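Local structure of ferric enterobactin receptor PIRA (Pseudomonas aeruginosa, 5FP2) at residues T63-N68 and S587-Y592; D163-S168 and F189-P194; S200-G205 and D239-L244. The protein probably takes up ferric enterobactin across the outer membrane, as a TonB-dependent siderophore receptor. All coordinates share one frame; numbering follows the deposited sequence.

Contact 1 of 3, residues T63-N68 and S587-Y592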
ATOM      1  N   THR A  63       7.707  -8.210   0.933  1.00120.68           N
ATOM      2  CA  THR A  63       8.738  -8.702   1.834  1.00123.13           C
ATOM      3  C   THR A  63       8.396  -8.395   3.296  1.00123.00           C
ATOM      4  O   THR A  63       8.993  -8.937   4.238  1.00125.65           O
ATOM      5  CB  THR A  63      10.122  -8.138   1.460  1.00123.76           C
ATOM      6  OG1 THR A  63      10.129  -6.716   1.588  1.00121.36           O
ATOM      7  CG2 THR A  63      10.482  -8.516   0.040  1.00124.60           C
ATOM      8  N   MET A  64       7.367  -7.578   3.479  1.00120.47           N
ATOM      9  CA  MET A  64       6.915  -7.208   4.811  1.00120.58           C
ATOM     10  C   MET A  64       6.129  -8.370   5.398  1.00122.31           C
ATOM     11  O   MET A  64       5.494  -9.122   4.665  1.00122.31           O
ATOM     12  CB  MET A  64       6.030  -5.960   4.741  1.00117.81           C
ATOM     13  CG  MET A  64       6.676  -4.716   4.116  1.00116.34           C
ATOM     14  SD  MET A  64       8.117  -4.116   5.044  1.00118.32           S
ATOM     15  CE  MET A  64       9.406  -5.230   4.491  1.00120.61           C
ATOM     16  N   PRO A  65       6.228  -8.557   6.720  1.00124.41           N
ATOM     17  CA  PRO A  65       5.614  -9.668   7.444  1.00126.86           C
ATOM     18  C   PRO A  65       4.095  -9.678   7.342  1.00125.27           C
ATOM     19  O   PRO A  65       3.473  -8.644   7.560  1.00123.21           O
ATOM     20  CB  PRO A  65       6.034  -9.399   8.887  1.00129.24           C
ATOM     21  CG  PRO A  65       7.312  -8.641   8.769  1.00129.28           C
ATOM     22  CD  PRO A  65       7.066  -7.734   7.607  1.00125.37           C
ATOM     23  N   GLY A  66       3.519 -10.785   6.883  1.00126.44           N
ATOM     24  CA  GLY A  66       2.071 -10.890   6.694  1.00125.47           C
ATOM     25  C   GLY A  66       1.562 -10.467   5.315  1.00122.94           C
ATOM     26  O   GLY A  66       0.358 -10.373   5.093  1.00122.18           O
ATOM     27  N   VAL A  67       2.472 -10.272   4.365  1.00122.20           N
ATOM     28  CA  VAL A  67       2.124  -9.821   3.032  1.00120.39           C
ATOM     29  C   VAL A  67       2.573 -10.800   1.972  1.00122.34           C
ATOM     30  O   VAL A  67       3.760 -11.021   1.819  1.00123.42           O
ATOM     31  CB  VAL A  67       2.873  -8.536   2.740  1.00118.14           C
ATOM     32  CG1 VAL A  67       2.339  -7.894   1.459  1.00116.48           C
ATOM     33  CG2 VAL A  67       2.739  -7.608   3.930  1.00117.16           C
ATOM     34  N   ASN A  68       1.646 -11.361   1.208  1.00123.25           N
ATOM     35  CA  ASN A  68       2.026 -12.221   0.088  1.00125.64           C
ATOM     36  C   ASN A  68       1.456 -11.637  -1.203  1.00124.62           C
ATOM     37  O   ASN A  68       0.563 -10.799  -1.151  1.00122.54           O
ATOM     38  CB  ASN A  68       1.521 -13.666   0.278  1.00129.32           C
ATOM     39  CG  ASN A  68       1.857 -14.265   1.653  1.00130.92           C
ATOM     40  OD1 ASN A  68       2.736 -13.791   2.381  1.00130.04           O
ATOM     41  ND2 ASN A  68       1.172 -15.351   1.990  1.00133.95           N
ATOM     42  N   SER A 587      18.816  -9.131   8.565  1.00123.12           N
ATOM     43  CA  SER A 587      17.419  -8.851   8.825  1.00121.52           C
ATOM     44  C   SER A 587      16.559  -9.911   8.190  1.00120.52           C
ATOM     45  O   SER A 587      16.734 -10.229   7.004  1.00120.51           O
ATOM     46  CB  SER A 587      17.027  -7.504   8.237  1.00120.93           C
ATOM     47  OG  SER A 587      16.250  -6.835   9.208  1.00120.50           O
ATOM     48  N   THR A 588      15.549 -10.359   8.918  1.00119.84           N
ATOM     49  CA  THR A 588      14.688 -11.371   8.366  1.00119.17           C
ATOM     50  C   THR A 588      13.250 -11.173   8.825  1.00118.02           C
ATOM     51  O   THR A 588      12.983 -10.664   9.919  1.00118.15           O
ATOM     52  CB  THR A 588      15.222 -12.770   8.732  1.00120.54           C
ATOM     53  OG1 THR A 588      14.528 -13.790   7.995  1.00120.33           O
ATOM     54  CG2 THR A 588      15.067 -12.996  10.198  1.00121.27           C
ATOM     55  N   ASN A 589      12.338 -11.516   7.921  1.00120.01           N
ATOM     56  CA  ASN A 589      10.927 -11.201   8.041  1.00120.82           C
ATOM     57  C   ASN A 589      10.160 -12.455   7.692  1.00121.12           C
ATOM     58  O   ASN A 589      10.324 -12.996   6.597  1.00119.80           O
ATOM     59  CB  ASN A 589      10.557 -10.110   7.041  1.00119.48           C
ATOM     60  CG  ASN A 589      10.881  -8.717   7.541  1.00119.93           C
ATOM     61  OD1 ASN A 589      11.367  -8.546   8.664  1.00121.35           O
ATOM     62  ND2 ASN A 589      10.646  -7.712   6.689  1.00118.98           N
ATOM     63  N   LEU A 590       9.312 -12.899   8.610  1.00123.11           N
ATOM     64  CA  LEU A 590       8.741 -14.231   8.550  1.00124.01           C
ATOM     65  C   LEU A 590       7.236 -14.108   8.472  1.00125.05           C
ATOM     66  O   LEU A 590       6.653 -13.280   9.168  1.00126.17           O
ATOM     67  CB  LEU A 590       9.133 -14.998   9.811  1.00125.96           C
ATOM     68  CG  LEU A 590       8.295 -16.225  10.199  1.00127.88           C
ATOM     69  CD1 LEU A 590       8.648 -17.427   9.320  1.00127.25           C
ATOM     70  CD2 LEU A 590       8.462 -16.582  11.670  1.00130.34           C
ATOM     71  N   THR A 591       6.607 -14.824   7.547  1.00124.82           N
ATOM     72  CA  THR A 591       5.150 -14.944   7.588  1.00126.43           C
ATOM     73  C   THR A 591       4.748 -16.399   7.558  1.00127.77           C
ATOM     74  O   THR A 591       5.219 -17.162   6.717  1.00126.92           O
ATOM     75  CB  THR A 591       4.439 -14.236   6.422  1.00125.56           C
ATOM     76  OG1 THR A 591       4.708 -12.831   6.471  1.00124.68           O
ATOM     77  CG2 THR A 591       2.924 -14.453   6.516  1.00127.67           C
ATOM     78  N   TYR A 592       3.898 -16.790   8.501  1.00130.13           N
ATOM     79  CA  TYR A 592       3.504 -18.183   8.645  1.00131.89           C
ATOM     80  C   TYR A 592       2.000 -18.238   8.885  1.00134.11           C
ATOM     81  O   TYR A 592       1.531 -17.734   9.897  1.00135.55           O
ATOM     82  CB  TYR A 592       4.247 -18.804   9.830  1.00133.08           C
ATOM     83  CG  TYR A 592       3.914 -20.260  10.054  1.00135.19           C
ATOM     84  CD1 TYR A 592       2.709 -20.629  10.635  1.00137.75           C
ATOM     85  CD2 TYR A 592       4.805 -21.266   9.692  1.00134.91           C
ATOM     86  CE1 TYR A 592       2.395 -21.958  10.846  1.00139.95           C
ATOM     87  CE2 TYR A 592       4.496 -22.597   9.882  1.00137.14           C
ATOM     88  CZ  TYR A 592       3.289 -22.936  10.460  1.00139.64           C
ATOM     89  OH  TYR A 592       2.990 -24.258  10.666  1.00142.11           O
TER

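Contact 2 of 3, residues D163-S168 and F189-P194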
ATOM      1  N   ASP A 163      11.348  24.155  -0.441  1.00163.07           N
ATOM      2  CA  ASP A 163      11.699  25.575  -0.517  1.00169.63           C
ATOM      3  C   ASP A 163      12.822  25.825  -1.522  1.00171.12           C
ATOM      4  O   ASP A 163      13.102  26.971  -1.880  1.00176.53           O
ATOM      5  CB  ASP A 163      12.121  26.092   0.865  1.00173.85           C
ATOM      6  CG  ASP A 163      13.164  25.195   1.536  1.00171.79           C
ATOM      7  OD1 ASP A 163      13.759  24.334   0.853  1.00167.88           O
ATOM      8  OD2 ASP A 163      13.364  25.318   2.763  1.00174.43           O
ATOM      9  N   ARG A 164      13.454  24.742  -1.967  1.00123.49           N
ATOM     10  CA  ARG A 164      14.564  24.802  -2.904  1.00125.42           C
ATOM     11  C   ARG A 164      14.251  23.893  -4.092  1.00121.52           C
ATOM     12  O   ARG A 164      13.398  23.021  -3.990  1.00118.04           O
ATOM     13  CB  ARG A 164      15.839  24.340  -2.202  1.00129.99           C
ATOM     14  CG  ARG A 164      16.296  25.241  -1.064  1.00135.18           C
ATOM     15  CD  ARG A 164      17.635  24.782  -0.489  1.00140.78           C
ATOM     16  NE  ARG A 164      17.591  23.395  -0.008  1.00139.64           N
ATOM     17  CZ  ARG A 164      18.468  22.856   0.840  1.00144.65           C
ATOM     18  NH1 ARG A 164      19.490  23.569   1.295  1.00151.33           N
ATOM     19  NH2 ARG A 164      18.317  21.599   1.240  1.00143.64           N
ATOM     20  N   LEU A 165      14.876  24.138  -5.240  1.00122.63           N
ATOM     21  CA  LEU A 165      14.469  23.466  -6.476  1.00119.47           C
ATOM     22  C   LEU A 165      15.108  22.107  -6.513  1.00119.13           C
ATOM     23  O   LEU A 165      16.243  21.948  -6.087  1.00122.67           O
ATOM     24  CB  LEU A 165      14.888  24.261  -7.722  1.00121.69           C
ATOM     25  CG  LEU A 165      14.749  23.524  -9.065  1.00119.98           C
ATOM     26  CD1 LEU A 165      13.346  23.653  -9.631  1.00116.67           C
ATOM     27  CD2 LEU A 165      15.768  23.980 -10.098  1.00124.29           C
ATOM     28  N   ARG A 166      14.402  21.139  -7.080  1.00115.45           N
ATOM     29  CA  ARG A 166      14.742  19.744  -6.884  1.00114.65           C
ATOM     30  C   ARG A 166      14.328  18.946  -8.103  1.00112.01           C
ATOM     31  O   ARG A 166      13.152  18.853  -8.433  1.00109.16           O
ATOM     32  CB  ARG A 166      14.049  19.197  -5.634  1.00113.38           C
ATOM     33  CG  ARG A 166      14.690  17.949  -5.043  1.00114.54           C
ATOM     34  CD  ARG A 166      13.957  17.487  -3.786  1.00114.34           C
ATOM     35  NE  ARG A 166      14.780  17.676  -2.591  1.00118.77           N
ATOM     36  CZ  ARG A 166      14.816  16.855  -1.539  1.00120.79           C
ATOM     37  NH1 ARG A 166      14.060  15.754  -1.490  1.00118.67           N
ATOM     38  NH2 ARG A 166      15.611  17.149  -0.517  1.00125.74           N
ATOM     39  N   GLY A 167      15.305  18.327  -8.748  1.00113.50           N
ATOM     40  CA  GLY A 167      15.014  17.408  -9.831  1.00111.53           C
ATOM     41  C   GLY A 167      15.646  16.063  -9.566  1.00111.66           C
ATOM     42  O   GLY A 167      16.656  15.983  -8.883  1.00114.43           O
ATOM     43  N   SER A 168      14.993  15.013 -10.049  1.00109.08           N
ATOM     44  CA  SER A 168      15.630  13.725 -10.217  1.00109.44           C
ATOM     45  C   SER A 168      15.138  13.014 -11.478  1.00107.82           C
ATOM     46  O   SER A 168      13.970  13.134 -11.866  1.00105.80           O
ATOM     47  CB  SER A 168      15.403  12.848  -8.980  1.00108.89           C
ATOM     48  OG  SER A 168      16.137  11.634  -9.070  1.00109.87           O
ATOM     49  N   PHE A 189      11.131  10.677 -13.369  1.00101.93           N
ATOM     50  CA  PHE A 189      11.687  11.984 -13.039  1.00102.62           C
ATOM     51  C   PHE A 189      10.824  12.529 -11.919  1.00101.46           C
ATOM     52  O   PHE A 189       9.628  12.219 -11.831  1.00100.52           O
ATOM     53  CB  PHE A 189      11.639  12.940 -14.253  1.00104.07           C
ATOM     54  CG  PHE A 189      10.274  13.501 -14.524  1.00103.55           C
ATOM     55  CD1 PHE A 189       9.736  14.481 -13.693  1.00102.84           C
ATOM     56  CD2 PHE A 189       9.491  12.998 -15.555  1.00104.21           C
ATOM     57  CE1 PHE A 189       8.420  14.895 -13.846  1.00102.58           C
ATOM     58  CE2 PHE A 189       8.205  13.498 -15.786  1.00104.49           C
ATOM     59  CZ  PHE A 189       7.657  14.416 -14.906  1.00103.55           C
ATOM     60  N   SER A 190      11.416  13.368 -11.085  1.00102.14           N
ATOM     61  CA  SER A 190      10.618  14.188 -10.207  1.00101.56           C
ATOM     62  C   SER A 190      11.194  15.586 -10.106  1.00102.93           C
ATOM     63  O   SER A 190      12.334  15.767  -9.703  1.00104.68           O
ATOM     64  CB  SER A 190      10.554  13.586  -8.819  1.00101.61           C
ATOM     65  OG  SER A 190      10.411  14.641  -7.869  1.00102.23           O
ATOM     66  N   LEU A 191      10.373  16.578 -10.407  1.00102.66           N
ATOM     67  CA  LEU A 191      10.773  17.972 -10.292  1.00104.26           C
ATOM     68  C   LEU A 191       9.895  18.655  -9.242  1.00103.55           C
ATOM     69  O   LEU A 191       8.700  18.365  -9.120  1.00102.07           O
ATOM     70  CB  LEU A 191      10.611  18.665 -11.644  1.00105.45           C
ATOM     71  CG  LEU A 191      11.211  20.066 -11.751  1.00108.10           C
ATOM     72  CD1 LEU A 191      12.726  20.009 -11.653  1.00110.60           C
ATOM     73  CD2 LEU A 191      10.815  20.734 -13.049  1.00109.84           C
ATOM     74  N   SER A 192      10.515  19.490  -8.416  1.00105.14           N
ATOM     75  CA  SER A 192       9.797  20.149  -7.333  1.00105.00           C
ATOM     76  C   SER A 192      10.541  21.396  -6.876  1.00107.55           C
ATOM     77  O   SER A 192      11.768  21.466  -6.932  1.00109.85           O
ATOM     78  CB  SER A 192       9.570  19.178  -6.151  1.00104.59           C
ATOM     79  OG  SER A 192      10.678  19.135  -5.252  1.00106.96           O
ATOM     80  N   GLY A 193       9.794  22.372  -6.382  1.00107.64           N
ATOM     81  CA  GLY A 193      10.400  23.653  -6.034  1.00110.40           C
ATOM     82  C   GLY A 193       9.417  24.784  -5.796  1.00110.30           C
ATOM     83  O   GLY A 193       8.203  24.588  -5.784  1.00108.20           O
ATOM     84  N   PRO A 194       9.949  25.972  -5.534  1.00113.11           N
ATOM     85  CA  PRO A 194       9.070  27.095  -5.299  1.00113.33           C
ATOM     86  C   PRO A 194       8.844  27.879  -6.560  1.00114.02           C
ATOM     87  O   PRO A 194       9.714  27.919  -7.425  1.00115.83           O
ATOM     88  CB  PRO A 194       9.845  27.938  -4.294  1.00116.77           C
ATOM     89  CG  PRO A 194      11.272  27.664  -4.614  1.00119.32           C
ATOM     90  CD  PRO A 194      11.336  26.261  -5.144  1.00116.72           C
TER

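Contact 3 of 3, residues S200-G205 and D239-L244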
ATOM      1  N   SER A 200       4.221  26.536  -4.308  1.00107.39           N
ATOM      2  CA  SER A 200       5.201  25.492  -4.589  1.00106.74           C
ATOM      3  C   SER A 200       4.566  24.429  -5.472  1.00104.91           C
ATOM      4  O   SER A 200       3.361  24.164  -5.405  1.00104.40           O
ATOM      5  CB  SER A 200       5.648  24.822  -3.297  1.00107.47           C
ATOM      6  OG  SER A 200       5.965  25.759  -2.290  1.00109.77           O
ATOM      7  N   PHE A 201       5.404  23.762  -6.245  1.00104.46           N
ATOM      8  CA  PHE A 201       4.930  22.701  -7.115  1.00103.17           C
ATOM      9  C   PHE A 201       5.764  21.436  -6.941  1.00102.53           C
ATOM     10  O   PHE A 201       6.891  21.484  -6.438  1.00103.39           O
ATOM     11  CB  PHE A 201       4.992  23.165  -8.574  1.00103.86           C
ATOM     12  CG  PHE A 201       6.371  23.103  -9.163  1.00104.73           C
ATOM     13  CD1 PHE A 201       7.337  24.032  -8.786  1.00106.50           C
ATOM     14  CD2 PHE A 201       6.703  22.121 -10.080  1.00104.38           C
ATOM     15  CE1 PHE A 201       8.607  23.990  -9.331  1.00108.15           C
ATOM     16  CE2 PHE A 201       7.956  22.096 -10.656  1.00105.76           C
ATOM     17  CZ  PHE A 201       8.918  23.015 -10.265  1.00107.74           C
ATOM     18  N   ARG A 202       5.221  20.321  -7.428  1.00101.54           N
ATOM     19  CA  ARG A 202       5.998  19.092  -7.628  1.00101.04           C
ATOM     20  C   ARG A 202       5.402  18.203  -8.712  1.00100.46           C
ATOM     21  O   ARG A 202       4.276  17.722  -8.566  1.00100.45           O
ATOM     22  CB  ARG A 202       6.011  18.293  -6.348  1.00101.28           C
ATOM     23  CG  ARG A 202       6.632  16.923  -6.522  1.00101.03           C
ATOM     24  CD  ARG A 202       5.796  15.831  -5.848  1.00101.39           C
ATOM     25  NE  ARG A 202       4.493  15.708  -6.511  1.00101.03           N
ATOM     26  CZ  ARG A 202       3.371  15.281  -5.924  1.00102.15           C
ATOM     27  NH1 ARG A 202       3.349  14.914  -4.635  1.00103.73           N
ATOM     28  NH2 ARG A 202       2.241  15.276  -6.638  1.00102.50           N
ATOM     29  N   ALA A 203       6.173  17.939  -9.767  1.00100.61           N
ATOM     30  CA  ALA A 203       5.749  17.015 -10.823  1.00100.61           C
ATOM     31  C   ALA A 203       6.594  15.742 -10.835  1.00100.14           C
ATOM     32  O   ALA A 203       7.812  15.812 -10.663  1.00100.37           O
ATOM     33  CB  ALA A 203       5.820  17.697 -12.169  1.00102.02           C
ATOM     34  N   TYR A 204       5.940  14.598 -11.048  1.00100.00           N
ATOM     35  CA  TYR A 204       6.622  13.311 -11.270  1.00 99.85           C
ATOM     36  C   TYR A 204       5.907  12.412 -12.276  1.00100.57           C
ATOM     37  O   TYR A 204       4.704  12.542 -12.528  1.00101.43           O
ATOM     38  CB  TYR A 204       6.769  12.554  -9.967  1.00 99.64           C
ATOM     39  CG  TYR A 204       5.468  12.030  -9.397  1.00100.22           C
ATOM     40  CD1 TYR A 204       4.743  11.062 -10.061  1.00100.98           C
ATOM     41  CD2 TYR A 204       5.037  12.414  -8.133  1.00100.74           C
ATOM     42  CE1 TYR A 204       3.593  10.527  -9.509  1.00102.42           C
ATOM     43  CE2 TYR A 204       3.854  11.939  -7.598  1.00102.10           C
ATOM     44  CZ  TYR A 204       3.144  10.973  -8.280  1.00103.04           C
ATOM     45  OH  TYR A 204       1.980  10.449  -7.757  1.00105.29           O
ATOM     46  N   GLY A 205       6.674  11.557 -12.938  1.00100.78           N
ATOM     47  CA  GLY A 205       6.150  10.900 -14.125  1.00102.11           C
ATOM     48  C   GLY A 205       7.086   9.813 -14.560  1.00102.24           C
ATOM     49  O   GLY A 205       8.173   9.653 -13.962  1.00101.40           O
ATOM     50  N   ASP A 239       2.766   7.547 -16.908  1.00111.06           N
ATOM     51  CA  ASP A 239       1.971   8.301 -15.972  1.00110.55           C
ATOM     52  C   ASP A 239       2.642   9.619 -15.695  1.00108.25           C
ATOM     53  O   ASP A 239       3.862   9.743 -15.805  1.00106.61           O
ATOM     54  CB  ASP A 239       1.741   7.511 -14.676  1.00109.86           C
ATOM     55  CG  ASP A 239       3.004   7.325 -13.855  1.00106.94           C
ATOM     56  OD1 ASP A 239       3.864   8.245 -13.878  1.00105.00           O
ATOM     57  OD2 ASP A 239       3.101   6.288 -13.145  1.00107.25           O
ATOM     58  N   LEU A 240       1.822  10.616 -15.394  1.00108.76           N
ATOM     59  CA  LEU A 240       2.304  11.889 -14.889  1.00106.85           C
ATOM     60  C   LEU A 240       1.318  12.415 -13.840  1.00106.84           C
ATOM     61  O   LEU A 240       0.103  12.182 -13.931  1.00109.26           O
ATOM     62  CB  LEU A 240       2.431  12.875 -16.044  1.00108.50           C
ATOM     63  CG  LEU A 240       3.544  13.918 -15.938  1.00107.05           C
ATOM     64  CD1 LEU A 240       3.718  14.694 -17.248  1.00109.88           C
ATOM     65  CD2 LEU A 240       3.236  14.865 -14.782  1.00105.56           C
ATOM     66  N   SER A 241       1.842  13.058 -12.802  1.00104.69           N
ATOM     67  CA  SER A 241       0.992  13.691 -11.803  1.00104.93           C
ATOM     68  C   SER A 241       1.625  14.994 -11.357  1.00103.41           C
ATOM     69  O   SER A 241       2.832  15.040 -11.131  1.00101.89           O
ATOM     70  CB  SER A 241       0.816  12.793 -10.587  1.00104.90           C
ATOM     71  OG  SER A 241      -0.069  13.415  -9.658  1.00105.84           O
ATOM     72  N   GLY A 242       0.814  16.059 -11.284  1.00104.36           N
ATOM     73  CA  GLY A 242       1.302  17.367 -10.857  1.00103.45           C
ATOM     74  C   GLY A 242       0.633  17.857  -9.596  1.00103.54           C
ATOM     75  O   GLY A 242      -0.553  17.609  -9.372  1.00105.13           O
ATOM     76  N   MET A 243       1.386  18.586  -8.782  1.00102.48           N
ATOM     77  CA  MET A 243       0.808  19.180  -7.585  1.00103.01           C
ATOM     78  C   MET A 243       1.191  20.638  -7.461  1.00102.93           C
ATOM     79  O   MET A 243       2.366  20.987  -7.505  1.00102.29           O
ATOM     80  CB  MET A 243       1.245  18.454  -6.299  1.00102.91           C
ATOM     81  CG  MET A 243       0.660  19.068  -5.030  1.00104.20           C
ATOM     82  SD  MET A 243       0.754  17.965  -3.599  1.00105.85           S
ATOM     83  CE  MET A 243       2.500  18.135  -3.179  1.00105.02           C
ATOM     84  N   LEU A 244       0.193  21.455  -7.159  1.00104.07           N
ATOM     85  CA  LEU A 244       0.382  22.865  -6.909  1.00104.44           C
ATOM     86  C   LEU A 244       0.041  23.074  -5.458  1.00105.02           C
ATOM     87  O   LEU A 244      -1.002  22.609  -4.982  1.00106.11           O
ATOM     88  CB  LEU A 244      -0.596  23.655  -7.783  1.00105.97           C
ATOM     89  CG  LEU A 244      -0.418  25.160  -7.948  1.00106.90           C
ATOM     90  CD1 LEU A 244       1.034  25.617  -7.989  1.00106.32           C
ATOM     91  CD2 LEU A 244      -1.118  25.542  -9.238  1.00108.89           C
TER

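Contact 1 of 3, residues T63-N68 and S587-Y592
Asn589 reaches from the barrel strand to the backbone of Thr63. Its ND2 donates to Thr63 O at 3.2 Å with an N-H...O angle of 158°. The donor stands above the carbonyl plane of Thr63, 39° out of it, while the acceptor lies close to the amide plane of Asn589. With CG beside the backbone N (chi1 -83°), Asn589 lays that atom 3.8 Å from CG of Pro65. The Met64 methyl CE lies 3.5 Å from ND2 of Asn589. Gly66 N points at Thr591 OG1, but the modelled 2.4 Å between them is too short for a normal hydrogen bond, so it is doubtful. CG2 of Thr591 packs on Gly66 CA at 3.7 Å. Gly66 lies in a type II turn from Met64 to Val67, and Val67 N donates to Met64 O within it. The Thr63 hydroxyl is hydrogen-bonded to Ile60 O. The contact joins the plug to the inner side of the barrel wall, the architecture of TonB-dependent receptors, with the Asn589 bond its firmer polar link. Strand 584-595 runs between strands 567-581 and 610-619. Pro65 touches Glu573 on strand 567-581, and Thr63 touches Asn614 on strand 610-619. Met64 meets strand 40-44 of the plug.

Contact 2 of 3, residues D163-S168 and F189-P194
Ser168 and Ser190 form an antiparallel hydrogen-bonded pair at the closely paired end of this contact. Ser168 N donates to Ser190 O at 2.8 Å. Two residues on, Ser192 N donates to Arg166 O at 2.7 Å and lies in its carbonyl plane. The return bond from Arg166 N to Ser192 O is weak, with an N-H...O angle of 122°. Between these pairs Gly167 faces Leu191. CD1 of Leu191 folds over the neighbouring strand, 3.9 Å from Gly167 CA. The strands are the first two of the 22-stranded barrel and make its first hairpin. On the other side of Gly167, strand 166-176 meets strand 708-716, which closes the barrel, and Ser168 OG is hydrogen-bonded to Thr715 O. On the face of the serines, CB of Arg166 touches Ser192 OG at 3.4 Å, while the guanidinium leads away from strand 189-194. Toward residue 163 the pairing gives way to looser contacts. Leu165 CD1 meets Leu191 CD1 at 4.2 Å on the surface. Asp163 and Arg164 are exposed, and their side chains start off away from the second strand. There the Pro194 ring touches backbone instead, with CG 3.4 Å from Asp163 O.

Contact 3 of 3, residues S200-G205 and D239-L244
Ser200 O faces the backbone of Leu244 where two neighbouring antiparallel strands of the outer-membrane barrel pair. The Leu244 methyl CD1 lies 3.8 Å from this oxygen. Phe201 follows on the outer face. Its CA makes a CA-H...O contact with Met243 O, but its ring leads away from strand 239-244 toward Leu191. Arg202 and Met243 are a hydrogen-bonded pair. Arg202 N donates to Met243 O at 2.9 Å, and Met243 N returns a bond to Arg202 O from above the carbonyl plane. On the inner face the arginine chain bends at chi2 and chi3. Met243 CB lies over one face of the guanidinium, 3.3 Å from NH2 of Arg202, and CE of Met243 is 3.6 Å from NH1. CE2 of Tyr204 lies over the centre of the opposite face, so the guanidinium is sandwiched between Met243 and Tyr204. Arg202 NH1 is hydrogen-bonded to Lys159 O. Ala203 stands across from Gly242 in a non-hydrogen-bonded pair. Tyr204 N donates to Ser241 O at an N-H...O angle of 169°, and Ser241 N donates back to Tyr204 O. The Tyr204 ring takes an off-centre CH-pi contact from Ser241 CB, 4.1 Å from the ring centroid and 30° off its normal. Gly205 CA lies 4.0 Å from Leu240 CA.

How the contacts relate
Contacts 2 and 3 are neighbours in the barrel wall, with centres 10 Å apart. Strands 184-194 and 199-210 follow each other in the chain and lie side by side. Leu191 O and Ala203 N, 2.6 Å apart, are a probable hydrogen bond between the two contacts, as are Gly193 O and Phe201 N. Together the contacts run across four consecutive strands. Contact 1 is remote: its centre is 35 Å from that of contact 2 and 33 Å from that of contact 3. It lies across the chain's centre from contact 3 and ties the plug to the same barrel. A bound n-octane lies about 9 Å from the side chain of Leu244 in contact 3.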